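Local coordinates for tyrocidine synthase 2 (PDB 6TA8), which belongs to the nonribosomal peptide synthetase family and is represented here by a chain that contains a condensation domain, at residues Ala234-Asp239 and Lys290-Thr295; Val436-Leu441 and Lys446-Leu451; Lys248-Leu253 and Ser415-Leu420. One frame throughout, in Å; residues are numbered along the deposited sequence.

Contact 1: residues Ala234-Asp239 and Lys290-Thr295; sequences AALPTD and KDWAHT
The loop residue P237 and A293, the final residue of helix 277-293, bring their backbones closest here, with CA of P237 6.5 Å from CA of A293. Just beyond, H294 takes a positive phi (58°) and turns the chain out of the helix, while its N still makes a weak bond of 3.0 Å to O of K290. The proline ring touches with its CD edge: CD of P237 lies 3.7 Å from CB of A293, the methyl group that faces the loop. L236 and W292 cross at roughly a right angle. CD2 of L236 meets the rim of the indole near its plane, 3.2 Å from CZ3 of W292, though so short an approach is doubtful. In this way the extended linker between helix 221-229 and strand 250-256 lies over the end of helix 277-293, on the outer surface of one lobe of the condensation-domain fold. With CG of W292 trans to its backbone N (chi1 177°), the six-membered ring reaches the loop, while the pyrrole NE1 is hydrogen-bonded to the carbonyl of T447 in helix 445-466. O of P237 sits obliquely to the ring, 4.1 Å from CH2 of W292, and is hydrogen-bonded to the hydroxyl of Y443.

Contact 2: residues Val436-Leu441 and Lys446-Leu451; sequences VGYSRL and KTIASL
A backbone bond of 3.1 Å from N of S450 to O of K446 closes the helical turn from which I448 leans onto Y438. How a helix packs on a sheet through one branched side chain is well illustrated by this pair. CG1 of I448 stands 3.6 Å above the plane of the Y438 ring, over its centre and only 12° from the ring normal, so its hydrogens are placed for a CH-pi contact. The second branch, CG2 of I448, lies 3.9 Å from CD1 of Y438, and CD1 of I448, the end of the first branch, is 4.1 Å from CB of Y438. In the tyrosine, CG sits between backbone N and carbonyl carbon (chi1 67°), which brings the ring to the helix, and chi2 near -82° turns its face to I448; O of V436 lies in the ring plane, at its edge. V436 adds a looser apolar touch, its CG1 4.3 Å from CG2 of I448. Two residues apart on strand 431-439, V436 and Y438 point toward the helix, with G437 between them, in the usual alternation of a strand. The following turn carries a weak bond from N of L441 to OG of S439, in the pattern of an ST turn. L253 and L421 from the flanking strands and Y443 from the connecting loop also touch the isoleucine, which is buried, and L451, one turn on, packs against L421, A288 and W292. Strand 431-439 and helix 445-466 thus meet as consecutive elements of one lobe. Since the touching groups are a pi face and aliphatic carbons, the contact rests on dispersion and CH-pi interaction, with CG1 of the isoleucine centred on the ring face.

Contact 3: residues Lys248-Leu253 and Ser415-Leu420; sequences KHTRTL and SERVFL
T250 and R417 cross at a slant, the guanidinium presenting an edge to the threonine hydroxyl. NH1 of R417 donates a 3.3 Å hydrogen bond to OG1 of T250, with an N-H...O angle of 151°, and the oxygen is tilted about 20° out of the guanidinium plane. The arginine approaches along its chain as well as with its tip: CD of R417 is also 3.3 Å from OG1 of T250, while CG2 of the threonine rests 3.8 Å from NH1 of R417. The arginine chain is bent at chi3 (48°), and its CD and NH1 approach the oxygen from one side. OG1 of T250 is also hydrogen-bonded to OE1 of Q247, just before the strand. The other amino group of the arginine turns back to its own loop, where NH2 of R417 forms a weak bond of 3.1 Å to O of L420. Condensation domains are built from two similar lobes, and the loop holding R417 belongs to the return path of a crossover between them: strand 401-402 joins the edge of the sheet containing strand 56-63, and the chain then comes back to strand 421-428. T250 opens strand 250-256, the outermost strand on one side of the second lobe's sheet, so the bond ties the returning chain to the start of that edge. On this strand R251 points away from the crossover. NH1 of R251 donates hydrogen bonds to O of K248 (3.1 Å) and O of T250 (3.2 Å), both acceptors close to the guanidinium plane; relative to the carbonyls, the donor is tilted from the plane of the first and stands above that of the second.

How the contacts relate
Contact 2 joins the other two, its centre lying about 12 Å from that of contact 1 and about 10 Å from that of contact 3. Toward contact 1 it presents T447, with OG1 of T447 2.6 Å from OD2 of D239, a probable hydrogen bond, and the indole of W292 packs on 446-451, its CD1 3.5 Å from N of L451. Toward contact 3 the link is the sheet itself: strands 431-439 and 250-256 are neighbours, and O of Y438 is 2.8 Å from N of R251. Contacts 1 and 3, about 18 Å between centres, meet through apolar packing, CG2 of T238 lying 3.6 Å from CD1 of L420. Their segments alternate along the chain, whereas contact 2 opens after both have closed.

Contact 1: residues Ala234-Asp239 and Lys290-Thr295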
ATOM      1  N   ALA A 234      -7.995  -7.484 -23.538  1.00 81.75           N
ATOM      2  CA  ALA A 234      -9.309  -6.936 -23.857  1.00 80.77           C
ATOM      3  C   ALA A 234      -9.491  -5.677 -23.021  1.00 77.38           C
ATOM      4  O   ALA A 234      -9.644  -5.762 -21.798  1.00 75.16           O
ATOM      5  CB  ALA A 234     -10.419  -7.948 -23.582  1.00 78.56           C
ATOM      6  N   ALA A 235      -9.456  -4.517 -23.676  1.00 75.91           N
ATOM      7  CA  ALA A 235      -9.600  -3.251 -22.968  1.00 64.00           C
ATOM      8  C   ALA A 235     -10.935  -3.188 -22.234  1.00 56.19           C
ATOM      9  O   ALA A 235     -11.973  -3.609 -22.754  1.00 60.06           O
ATOM     10  CB  ALA A 235      -9.476  -2.082 -23.946  1.00 64.96           C
ATOM     11  N   LEU A 236     -10.896  -2.663 -21.011  1.00 49.21           N
ATOM     12  CA  LEU A 236     -12.081  -2.611 -20.162  1.00 55.00           C
ATOM     13  C   LEU A 236     -12.934  -1.412 -20.569  1.00 58.14           C
ATOM     14  O   LEU A 236     -12.391  -0.333 -20.841  1.00 53.57           O
ATOM     15  CB  LEU A 236     -11.664  -2.547 -18.685  1.00 53.91           C
ATOM     16  CG  LEU A 236     -12.717  -2.759 -17.592  1.00 62.68           C
ATOM     17  CD1 LEU A 236     -12.046  -3.100 -16.267  1.00 54.09           C
ATOM     18  CD2 LEU A 236     -13.561  -1.548 -17.434  1.00 58.88           C
ATOM     19  N   PRO A 237     -14.254  -1.567 -20.659  1.00 50.67           N
ATOM     20  CA  PRO A 237     -15.096  -0.473 -21.159  1.00 47.80           C
ATOM     21  C   PRO A 237     -15.216   0.664 -20.154  1.00 52.86           C
ATOM     22  O   PRO A 237     -15.342   0.442 -18.950  1.00 59.08           O
ATOM     23  CB  PRO A 237     -16.455  -1.150 -21.400  1.00 50.88           C
ATOM     24  CG  PRO A 237     -16.436  -2.383 -20.549  1.00 55.46           C
ATOM     25  CD  PRO A 237     -14.997  -2.835 -20.552  1.00 51.68           C
ATOM     26  N   THR A 238     -15.190   1.894 -20.664  1.00 54.44           N
ATOM     27  CA  THR A 238     -15.439   3.078 -19.855  1.00 50.21           C
ATOM     28  C   THR A 238     -16.682   3.803 -20.357  1.00 46.31           C
ATOM     29  O   THR A 238     -17.046   3.706 -21.532  1.00 52.80           O
ATOM     30  CB  THR A 238     -14.241   4.041 -19.863  1.00 47.55           C
ATOM     31  OG1 THR A 238     -14.051   4.575 -21.179  1.00 44.10           O
ATOM     32  CG2 THR A 238     -12.979   3.325 -19.420  1.00 52.67           C
ATOM     33  N   ASP A 239     -17.337   4.534 -19.451  1.00 50.42           N
ATOM     34  CA  ASP A 239     -18.495   5.324 -19.858  1.00 50.64           C
ATOM     35  C   ASP A 239     -18.083   6.449 -20.798  1.00 46.43           C
ATOM     36  O   ASP A 239     -18.801   6.760 -21.755  1.00 45.11           O
ATOM     37  CB  ASP A 239     -19.219   5.883 -18.635  1.00 51.90           C
ATOM     38  CG  ASP A 239     -19.928   4.809 -17.832  1.00 50.86           C
ATOM     39  OD1 ASP A 239     -20.424   3.838 -18.441  1.00 53.36           O
ATOM     40  OD2 ASP A 239     -19.991   4.939 -16.592  1.00 56.58           O
ATOM     41  N   LYS A 290     -16.709 -10.079 -15.011  1.00 61.01           N
ATOM     42  CA  LYS A 290     -17.415 -10.823 -16.049  1.00 62.01           C
ATOM     43  C   LYS A 290     -18.874 -10.390 -16.141  1.00 56.45           C
ATOM     44  O   LYS A 290     -19.392 -10.147 -17.236  1.00 60.37           O
ATOM     45  CB  LYS A 290     -17.313 -12.324 -15.781  1.00 56.69           C
ATOM     46  CG  LYS A 290     -18.082 -13.183 -16.771  1.00 56.55           C
ATOM     47  CD  LYS A 290     -17.932 -14.661 -16.456  1.00 67.91           C
ATOM     48  CE  LYS A 290     -18.753 -15.514 -17.409  1.00 69.14           C
ATOM     49  NZ  LYS A 290     -18.346 -15.312 -18.827  1.00 67.14           N
ATOM     50  N   ASP A 291     -19.554 -10.287 -14.999  1.00 55.13           N
ATOM     51  CA  ASP A 291     -20.942  -9.838 -14.999  1.00 63.14           C
ATOM     52  C   ASP A 291     -21.078  -8.347 -15.273  1.00 60.35           C
ATOM     53  O   ASP A 291     -22.192  -7.885 -15.539  1.00 71.74           O
ATOM     54  CB  ASP A 291     -21.603 -10.172 -13.661  1.00 62.45           C
ATOM     55  CG  ASP A 291     -22.125 -11.591 -13.609  1.00 66.21           C
ATOM     56  OD1 ASP A 291     -22.928 -11.962 -14.491  1.00 74.58           O
ATOM     57  OD2 ASP A 291     -21.733 -12.336 -12.688  1.00 72.22           O
ATOM     58  N   TRP A 292     -19.983  -7.593 -15.221  1.00 57.58           N
ATOM     59  CA  TRP A 292     -20.013  -6.142 -15.365  1.00 63.52           C
ATOM     60  C   TRP A 292     -19.511  -5.677 -16.726  1.00 60.02           C
ATOM     61  O   TRP A 292     -20.181  -4.887 -17.396  1.00 60.54           O
ATOM     62  CB  TRP A 292     -19.186  -5.498 -14.244  1.00 55.85           C
ATOM     63  CG  TRP A 292     -19.085  -4.011 -14.326  1.00 48.57           C
ATOM     64  CD1 TRP A 292     -20.069  -3.104 -14.067  1.00 51.73           C
ATOM     65  CD2 TRP A 292     -17.925  -3.254 -14.679  1.00 52.07           C
ATOM     66  NE1 TRP A 292     -19.595  -1.827 -14.243  1.00 55.74           N
ATOM     67  CE2 TRP A 292     -18.281  -1.892 -14.619  1.00 55.54           C
ATOM     68  CE3 TRP A 292     -16.624  -3.596 -15.043  1.00 48.64           C
ATOM     69  CZ2 TRP A 292     -17.382  -0.875 -14.910  1.00 46.44           C
ATOM     70  CZ3 TRP A 292     -15.739  -2.593 -15.322  1.00 52.95           C
ATOM     71  CH2 TRP A 292     -16.117  -1.244 -15.259  1.00 55.17           C
ATOM     72  N   ALA A 293     -18.344  -6.155 -17.153  1.00 59.50           N
ATOM     73  CA  ALA A 293     -17.773  -5.777 -18.437  1.00 58.31           C
ATOM     74  C   ALA A 293     -17.997  -6.824 -19.519  1.00 63.23           C
ATOM     75  O   ALA A 293     -17.621  -6.588 -20.672  1.00 63.58           O
ATOM     76  CB  ALA A 293     -16.274  -5.500 -18.286  1.00 58.59           C
ATOM     77  N   HIS A 294     -18.597  -7.965 -19.176  1.00 59.81           N
ATOM     78  CA  HIS A 294     -18.884  -9.039 -20.129  1.00 64.58           C
ATOM     79  C   HIS A 294     -17.610  -9.525 -20.816  1.00 64.99           C
ATOM     80  O   HIS A 294     -17.514  -9.576 -22.044  1.00 68.67           O
ATOM     81  CB  HIS A 294     -19.937  -8.601 -21.152  1.00 75.16           C
ATOM     82  CG  HIS A 294     -21.255  -8.244 -20.539  1.00 72.09           C
ATOM     83  ND1 HIS A 294     -21.705  -6.944 -20.446  1.00 69.28           N
ATOM     84  CD2 HIS A 294     -22.216  -9.015 -19.977  1.00 71.55           C
ATOM     85  CE1 HIS A 294     -22.889  -6.932 -19.859  1.00 69.65           C
ATOM     86  NE2 HIS A 294     -23.221  -8.175 -19.565  1.00 71.63           N
ATOM     87  N   THR A 295     -16.623  -9.884 -20.004  1.00 67.21           N
ATOM     88  CA  THR A 295     -15.354 -10.424 -20.468  1.00 67.57           C
ATOM     89  C   THR A 295     -15.183 -11.845 -19.944  1.00 63.36           C
ATOM     90  O   THR A 295     -16.030 -12.375 -19.220  1.00 67.35           O
ATOM     91  CB  THR A 295     -14.182  -9.545 -20.016  1.00 67.32           C
ATOM     92  OG1 THR A 295     -13.915  -9.783 -18.627  1.00 62.94           O
ATOM     93  CG2 THR A 295     -14.502  -8.073 -20.220  1.00 68.88           C
TER

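Contact 2: residues Val436-Leu441 and Lys446-Leu451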
ATOM      1  N   VAL A 436     -13.431   1.067  -4.193  1.00 45.57           N
ATOM      2  CA  VAL A 436     -13.061   1.134  -5.602  1.00 42.55           C
ATOM      3  C   VAL A 436     -12.842   2.596  -5.966  1.00 45.70           C
ATOM      4  O   VAL A 436     -13.763   3.414  -5.848  1.00 40.88           O
ATOM      5  CB  VAL A 436     -14.131   0.502  -6.506  1.00 42.52           C
ATOM      6  CG1 VAL A 436     -13.662   0.487  -7.953  1.00 37.07           C
ATOM      7  CG2 VAL A 436     -14.464  -0.906  -6.031  1.00 48.95           C
ATOM      8  N   GLY A 437     -11.629   2.920  -6.407  1.00 46.12           N
ATOM      9  CA  GLY A 437     -11.291   4.272  -6.815  1.00 42.39           C
ATOM     10  C   GLY A 437     -11.381   4.418  -8.324  1.00 44.28           C
ATOM     11  O   GLY A 437     -10.847   3.595  -9.072  1.00 45.44           O
ATOM     12  N   TYR A 438     -12.061   5.476  -8.758  1.00 45.44           N
ATOM     13  CA  TYR A 438     -12.273   5.738 -10.173  1.00 41.06           C
ATOM     14  C   TYR A 438     -12.243   7.240 -10.416  1.00 45.18           C
ATOM     15  O   TYR A 438     -12.257   8.044  -9.482  1.00 47.47           O
ATOM     16  CB  TYR A 438     -13.602   5.142 -10.660  1.00 43.70           C
ATOM     17  CG  TYR A 438     -14.822   5.813 -10.067  1.00 41.05           C
ATOM     18  CD1 TYR A 438     -15.289   5.461  -8.807  1.00 39.18           C
ATOM     19  CD2 TYR A 438     -15.506   6.801 -10.765  1.00 50.36           C
ATOM     20  CE1 TYR A 438     -16.400   6.072  -8.261  1.00 45.70           C
ATOM     21  CE2 TYR A 438     -16.618   7.420 -10.226  1.00 48.70           C
ATOM     22  CZ  TYR A 438     -17.062   7.051  -8.974  1.00 48.28           C
ATOM     23  OH  TYR A 438     -18.169   7.663  -8.433  1.00 46.95           O
ATOM     24  N   SER A 439     -12.202   7.613 -11.692  1.00 46.83           N
ATOM     25  CA  SER A 439     -12.281   9.008 -12.106  1.00 47.10           C
ATOM     26  C   SER A 439     -13.677   9.292 -12.641  1.00 46.45           C
ATOM     27  O   SER A 439     -14.214   8.512 -13.435  1.00 43.46           O
ATOM     28  CB  SER A 439     -11.231   9.326 -13.173  1.00 51.80           C
ATOM     29  OG  SER A 439     -11.374  10.656 -13.644  1.00 47.47           O
ATOM     30  N   ARG A 440     -14.262  10.410 -12.205  1.00 43.35           N
ATOM     31  CA  ARG A 440     -15.625  10.733 -12.608  1.00 39.91           C
ATOM     32  C   ARG A 440     -15.715  11.136 -14.074  1.00 46.01           C
ATOM     33  O   ARG A 440     -16.819  11.150 -14.631  1.00 50.64           O
ATOM     34  CB  ARG A 440     -16.191  11.845 -11.721  1.00 44.49           C
ATOM     35  CG  ARG A 440     -15.419  13.150 -11.779  1.00 42.32           C
ATOM     36  CD  ARG A 440     -16.062  14.200 -10.888  1.00 45.03           C
ATOM     37  NE  ARG A 440     -17.489  14.339 -11.165  1.00 45.07           N
ATOM     38  CZ  ARG A 440     -17.999  15.194 -12.047  1.00 44.20           C
ATOM     39  NH1 ARG A 440     -17.199  15.992 -12.740  1.00 40.19           N
ATOM     40  NH2 ARG A 440     -19.310  15.250 -12.238  1.00 34.61           N
ATOM     41  N   LEU A 441     -14.590  11.461 -14.708  1.00 43.16           N
ATOM     42  CA  LEU A 441     -14.583  11.779 -16.129  1.00 37.18           C
ATOM     43  C   LEU A 441     -14.570  10.537 -17.009  1.00 45.34           C
ATOM     44  O   LEU A 441     -14.639  10.666 -18.237  1.00 48.01           O
ATOM     45  CB  LEU A 441     -13.383  12.666 -16.469  1.00 38.29           C
ATOM     46  CG  LEU A 441     -13.000  13.766 -15.476  1.00 47.94           C
ATOM     47  CD1 LEU A 441     -11.881  14.615 -16.054  1.00 51.08           C
ATOM     48  CD2 LEU A 441     -14.197  14.634 -15.109  1.00 47.49           C
ATOM     49  N   LYS A 446     -23.050   5.203 -11.101  1.00 54.23           N
ATOM     50  CA  LYS A 446     -23.969   4.086 -11.286  1.00 51.11           C
ATOM     51  C   LYS A 446     -23.278   2.906 -11.960  1.00 51.14           C
ATOM     52  O   LYS A 446     -23.561   1.748 -11.633  1.00 49.53           O
ATOM     53  CB  LYS A 446     -25.184   4.534 -12.102  1.00 49.38           C
ATOM     54  CG  LYS A 446     -26.284   5.234 -11.299  1.00 59.17           C
ATOM     55  CD  LYS A 446     -25.817   6.552 -10.691  1.00 62.32           C
ATOM     56  CE  LYS A 446     -25.273   7.500 -11.752  1.00 57.21           C
ATOM     57  NZ  LYS A 446     -24.309   8.481 -11.177  1.00 58.54           N
ATOM     58  N   THR A 447     -22.374   3.183 -12.903  1.00 47.42           N
ATOM     59  CA  THR A 447     -21.611   2.112 -13.538  1.00 49.08           C
ATOM     60  C   THR A 447     -20.658   1.456 -12.547  1.00 52.50           C
ATOM     61  O   THR A 447     -20.454   0.237 -12.582  1.00 54.51           O
ATOM     62  CB  THR A 447     -20.840   2.658 -14.739  1.00 55.03           C
ATOM     63  OG1 THR A 447     -21.745   3.331 -15.623  1.00 55.94           O
ATOM     64  CG2 THR A 447     -20.146   1.532 -15.494  1.00 49.55           C
ATOM     65  N   ILE A 448     -20.066   2.249 -11.651  1.00 52.09           N
ATOM     66  CA  ILE A 448     -19.174   1.688 -10.643  1.00 49.51           C
ATOM     67  C   ILE A 448     -19.970   0.928  -9.590  1.00 48.17           C
ATOM     68  O   ILE A 448     -19.535  -0.121  -9.100  1.00 58.18           O
ATOM     69  CB  ILE A 448     -18.316   2.802 -10.016  1.00 48.20           C
ATOM     70  CG1 ILE A 448     -17.476   3.490 -11.093  1.00 48.23           C
ATOM     71  CG2 ILE A 448     -17.420   2.239  -8.923  1.00 45.92           C
ATOM     72  CD1 ILE A 448     -16.573   2.545 -11.855  1.00 45.83           C
ATOM     73  N   ALA A 449     -21.152   1.439  -9.230  1.00 46.10           N
ATOM     74  CA  ALA A 449     -21.980   0.757  -8.239  1.00 50.35           C
ATOM     75  C   ALA A 449     -22.438  -0.608  -8.733  1.00 50.72           C
ATOM     76  O   ALA A 449     -22.665  -1.515  -7.925  1.00 47.28           O
ATOM     77  CB  ALA A 449     -23.188   1.621  -7.877  1.00 47.22           C
ATOM     78  N   SER A 450     -22.583  -0.773 -10.049  1.00 46.94           N
ATOM     79  CA  SER A 450     -22.954  -2.075 -10.595  1.00 44.72           C
ATOM     80  C   SER A 450     -21.833  -3.088 -10.404  1.00 56.48           C
ATOM     81  O   SER A 450     -22.086  -4.244 -10.043  1.00 50.89           O
ATOM     82  CB  SER A 450     -23.314  -1.938 -12.073  1.00 49.60           C
ATOM     83  OG  SER A 450     -23.593  -3.201 -12.651  1.00 52.49           O
ATOM     84  N   LEU A 451     -20.586  -2.672 -10.639  1.00 54.73           N
ATOM     85  CA  LEU A 451     -19.453  -3.569 -10.432  1.00 50.50           C
ATOM     86  C   LEU A 451     -19.263  -3.903  -8.958  1.00 54.64           C
ATOM     87  O   LEU A 451     -18.868  -5.025  -8.624  1.00 53.80           O
ATOM     88  CB  LEU A 451     -18.181  -2.945 -11.008  1.00 52.12           C
ATOM     89  CG  LEU A 451     -16.861  -3.681 -10.773  1.00 49.72           C
ATOM     90  CD1 LEU A 451     -16.900  -5.072 -11.380  1.00 53.30           C
ATOM     91  CD2 LEU A 451     -15.695  -2.879 -11.334  1.00 44.55           C
TER

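Contact 3: residues Lys248-Leu253 and Ser415-Leu420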
ATOM      1  N   LYS A 248      -7.781  15.148  -9.079  1.00 43.93           N
ATOM      2  CA  LYS A 248      -8.894  15.932  -8.557  1.00 43.37           C
ATOM      3  C   LYS A 248     -10.246  15.344  -8.936  1.00 44.30           C
ATOM      4  O   LYS A 248     -11.234  15.588  -8.236  1.00 41.18           O
ATOM      5  CB  LYS A 248      -8.796  17.378  -9.047  1.00 50.06           C
ATOM      6  CG  LYS A 248      -8.817  17.527 -10.559  1.00 54.78           C
ATOM      7  CD  LYS A 248      -8.824  18.991 -10.966  1.00 54.40           C
ATOM      8  CE  LYS A 248      -7.610  19.722 -10.416  1.00 64.33           C
ATOM      9  NZ  LYS A 248      -7.698  21.192 -10.639  1.00 69.69           N
ATOM     10  N   HIS A 249     -10.312  14.568 -10.017  1.00 48.49           N
ATOM     11  CA  HIS A 249     -11.551  13.947 -10.462  1.00 45.64           C
ATOM     12  C   HIS A 249     -11.749  12.548  -9.893  1.00 43.52           C
ATOM     13  O   HIS A 249     -12.631  11.822 -10.362  1.00 44.67           O
ATOM     14  CB  HIS A 249     -11.590  13.892 -11.992  1.00 41.79           C
ATOM     15  CG  HIS A 249     -11.283  15.201 -12.650  1.00 45.86           C
ATOM     16  ND1 HIS A 249     -12.216  16.206 -12.779  1.00 47.64           N
ATOM     17  CD2 HIS A 249     -10.146  15.669 -13.217  1.00 52.57           C
ATOM     18  CE1 HIS A 249     -11.668  17.238 -13.397  1.00 47.45           C
ATOM     19  NE2 HIS A 249     -10.411  16.937 -13.673  1.00 53.83           N
ATOM     20  N   THR A 250     -10.958  12.158  -8.898  1.00 42.59           N
ATOM     21  CA  THR A 250     -11.035  10.812  -8.348  1.00 45.86           C
ATOM     22  C   THR A 250     -12.131  10.728  -7.293  1.00 44.02           C
ATOM     23  O   THR A 250     -12.171  11.535  -6.359  1.00 47.52           O
ATOM     24  CB  THR A 250      -9.692  10.402  -7.744  1.00 43.49           C
ATOM     25  OG1 THR A 250      -8.745  10.169  -8.794  1.00 43.46           O
ATOM     26  CG2 THR A 250      -9.841   9.137  -6.915  1.00 39.17           C
ATOM     27  N   ARG A 251     -13.019   9.749  -7.446  1.00 44.66           N
ATOM     28  CA  ARG A 251     -14.059   9.464  -6.472  1.00 46.29           C
ATOM     29  C   ARG A 251     -13.951   8.011  -6.028  1.00 47.54           C
ATOM     30  O   ARG A 251     -13.394   7.165  -6.731  1.00 51.26           O
ATOM     31  CB  ARG A 251     -15.454   9.741  -7.045  1.00 46.51           C
ATOM     32  CG  ARG A 251     -15.670  11.178  -7.488  1.00 40.64           C
ATOM     33  CD  ARG A 251     -15.534  12.144  -6.323  1.00 39.26           C
ATOM     34  NE  ARG A 251     -15.914  13.504  -6.694  1.00 38.55           N
ATOM     35  CZ  ARG A 251     -15.055  14.439  -7.089  1.00 40.98           C
ATOM     36  NH1 ARG A 251     -13.760  14.163  -7.165  1.00 47.89           N
ATOM     37  NH2 ARG A 251     -15.490  15.649  -7.407  1.00 44.60           N
ATOM     38  N   THR A 252     -14.492   7.728  -4.845  1.00 47.80           N
ATOM     39  CA  THR A 252     -14.418   6.399  -4.252  1.00 51.30           C
ATOM     40  C   THR A 252     -15.815   5.919  -3.891  1.00 52.97           C
ATOM     41  O   THR A 252     -16.600   6.667  -3.299  1.00 48.35           O
ATOM     42  CB  THR A 252     -13.527   6.388  -3.003  1.00 53.52           C
ATOM     43  OG1 THR A 252     -14.117   7.212  -1.988  1.00 63.02           O
ATOM     44  CG2 THR A 252     -12.134   6.906  -3.330  1.00 51.65           C
ATOM     45  N   LEU A 253     -16.115   4.673  -4.246  1.00 50.17           N
ATOM     46  CA  LEU A 253     -17.357   4.009  -3.874  1.00 43.10           C
ATOM     47  C   LEU A 253     -17.002   2.789  -3.035  1.00 54.04           C
ATOM     48  O   LEU A 253     -16.271   1.906  -3.497  1.00 46.96           O
ATOM     49  CB  LEU A 253     -18.161   3.605  -5.111  1.00 47.01           C
ATOM     50  CG  LEU A 253     -19.543   2.990  -4.869  1.00 55.78           C
ATOM     51  CD1 LEU A 253     -20.539   3.483  -5.905  1.00 56.42           C
ATOM     52  CD2 LEU A 253     -19.476   1.475  -4.879  1.00 52.92           C
ATOM     53  N   SER A 415      -1.999  15.478  -9.670  1.00 48.33           N
ATOM     54  CA  SER A 415      -1.295  14.221  -9.887  1.00 52.89           C
ATOM     55  C   SER A 415      -2.077  13.321 -10.836  1.00 50.17           C
ATOM     56  O   SER A 415      -3.307  13.241 -10.774  1.00 52.21           O
ATOM     57  CB  SER A 415      -1.061  13.504  -8.557  1.00 49.28           C
ATOM     58  OG  SER A 415      -0.315  12.315  -8.741  1.00 55.45           O
ATOM     59  N   GLU A 416      -1.352  12.634 -11.715  1.00 54.47           N
ATOM     60  CA  GLU A 416      -1.973  11.815 -12.744  1.00 53.34           C
ATOM     61  C   GLU A 416      -2.319  10.432 -12.207  1.00 48.67           C
ATOM     62  O   GLU A 416      -1.556   9.836 -11.443  1.00 48.90           O
ATOM     63  CB  GLU A 416      -1.044  11.685 -13.951  1.00 49.35           C
ATOM     64  CG  GLU A 416      -0.709  13.007 -14.631  1.00 54.47           C
ATOM     65  CD  GLU A 416       0.421  13.754 -13.945  1.00 51.79           C
ATOM     66  OE1 GLU A 416       0.951  13.245 -12.936  1.00 46.20           O
ATOM     67  OE2 GLU A 416       0.778  14.853 -14.417  1.00 59.64           O
ATOM     68  N   ARG A 417      -3.480   9.926 -12.613  1.00 49.11           N
ATOM     69  CA  ARG A 417      -3.887   8.576 -12.253  1.00 50.40           C
ATOM     70  C   ARG A 417      -3.141   7.562 -13.109  1.00 49.49           C
ATOM     71  O   ARG A 417      -2.929   7.774 -14.306  1.00 52.16           O
ATOM     72  CB  ARG A 417      -5.396   8.402 -12.430  1.00 48.02           C
ATOM     73  CG  ARG A 417      -6.236   9.131 -11.395  1.00 51.46           C
ATOM     74  CD  ARG A 417      -7.722   8.957 -11.669  1.00 49.69           C
ATOM     75  NE  ARG A 417      -8.073   7.560 -11.909  1.00 43.73           N
ATOM     76  CZ  ARG A 417      -8.368   6.687 -10.952  1.00 47.22           C
ATOM     77  NH1 ARG A 417      -8.356   7.065  -9.681  1.00 45.15           N
ATOM     78  NH2 ARG A 417      -8.675   5.436 -11.264  1.00 46.08           N
ATOM     79  N   VAL A 418      -2.742   6.457 -12.487  1.00 46.05           N
ATOM     80  CA  VAL A 418      -1.989   5.414 -13.171  1.00 49.11           C
ATOM     81  C   VAL A 418      -2.887   4.257 -13.591  1.00 40.58           C
ATOM     82  O   VAL A 418      -2.753   3.735 -14.698  1.00 46.14           O
ATOM     83  CB  VAL A 418      -0.830   4.924 -12.278  1.00 53.29           C
ATOM     84  CG1 VAL A 418      -0.096   3.765 -12.939  1.00 47.91           C
ATOM     85  CG2 VAL A 418       0.127   6.068 -11.980  1.00 49.57           C
ATOM     86  N   PHE A 419      -3.815   3.857 -12.729  1.00 43.90           N
ATOM     87  CA  PHE A 419      -4.693   2.726 -12.983  1.00 40.35           C
ATOM     88  C   PHE A 419      -6.117   3.204 -13.225  1.00 45.48           C
ATOM     89  O   PHE A 419      -6.569   4.179 -12.614  1.00 55.11           O
ATOM     90  CB  PHE A 419      -4.660   1.737 -11.816  1.00 39.90           C
ATOM     91  CG  PHE A 419      -3.329   1.072 -11.632  1.00 48.77           C
ATOM     92  CD1 PHE A 419      -2.928   0.055 -12.482  1.00 43.76           C
ATOM     93  CD2 PHE A 419      -2.473   1.469 -10.618  1.00 50.56           C
ATOM     94  CE1 PHE A 419      -1.702  -0.558 -12.321  1.00 47.10           C
ATOM     95  CE2 PHE A 419      -1.246   0.859 -10.451  1.00 53.91           C
ATOM     96  CZ  PHE A 419      -0.859  -0.157 -11.304  1.00 56.17           C
ATOM     97  N   LEU A 420      -6.818   2.509 -14.122  1.00 40.08           N
ATOM     98  CA  LEU A 420      -8.202   2.856 -14.416  1.00 43.05           C
ATOM     99  C   LEU A 420      -9.112   2.600 -13.221  1.00 44.89           C
ATOM    100  O   LEU A 420     -10.096   3.322 -13.026  1.00 49.73           O
ATOM    101  CB  LEU A 420      -8.683   2.069 -15.635  1.00 51.93           C
ATOM    102  CG  LEU A 420     -10.029   2.454 -16.242  1.00 53.41           C
ATOM    103  CD1 LEU A 420      -9.862   2.748 -17.721  1.00 54.49           C
ATOM    104  CD2 LEU A 420     -11.033   1.337 -16.027  1.00 52.65           C
TER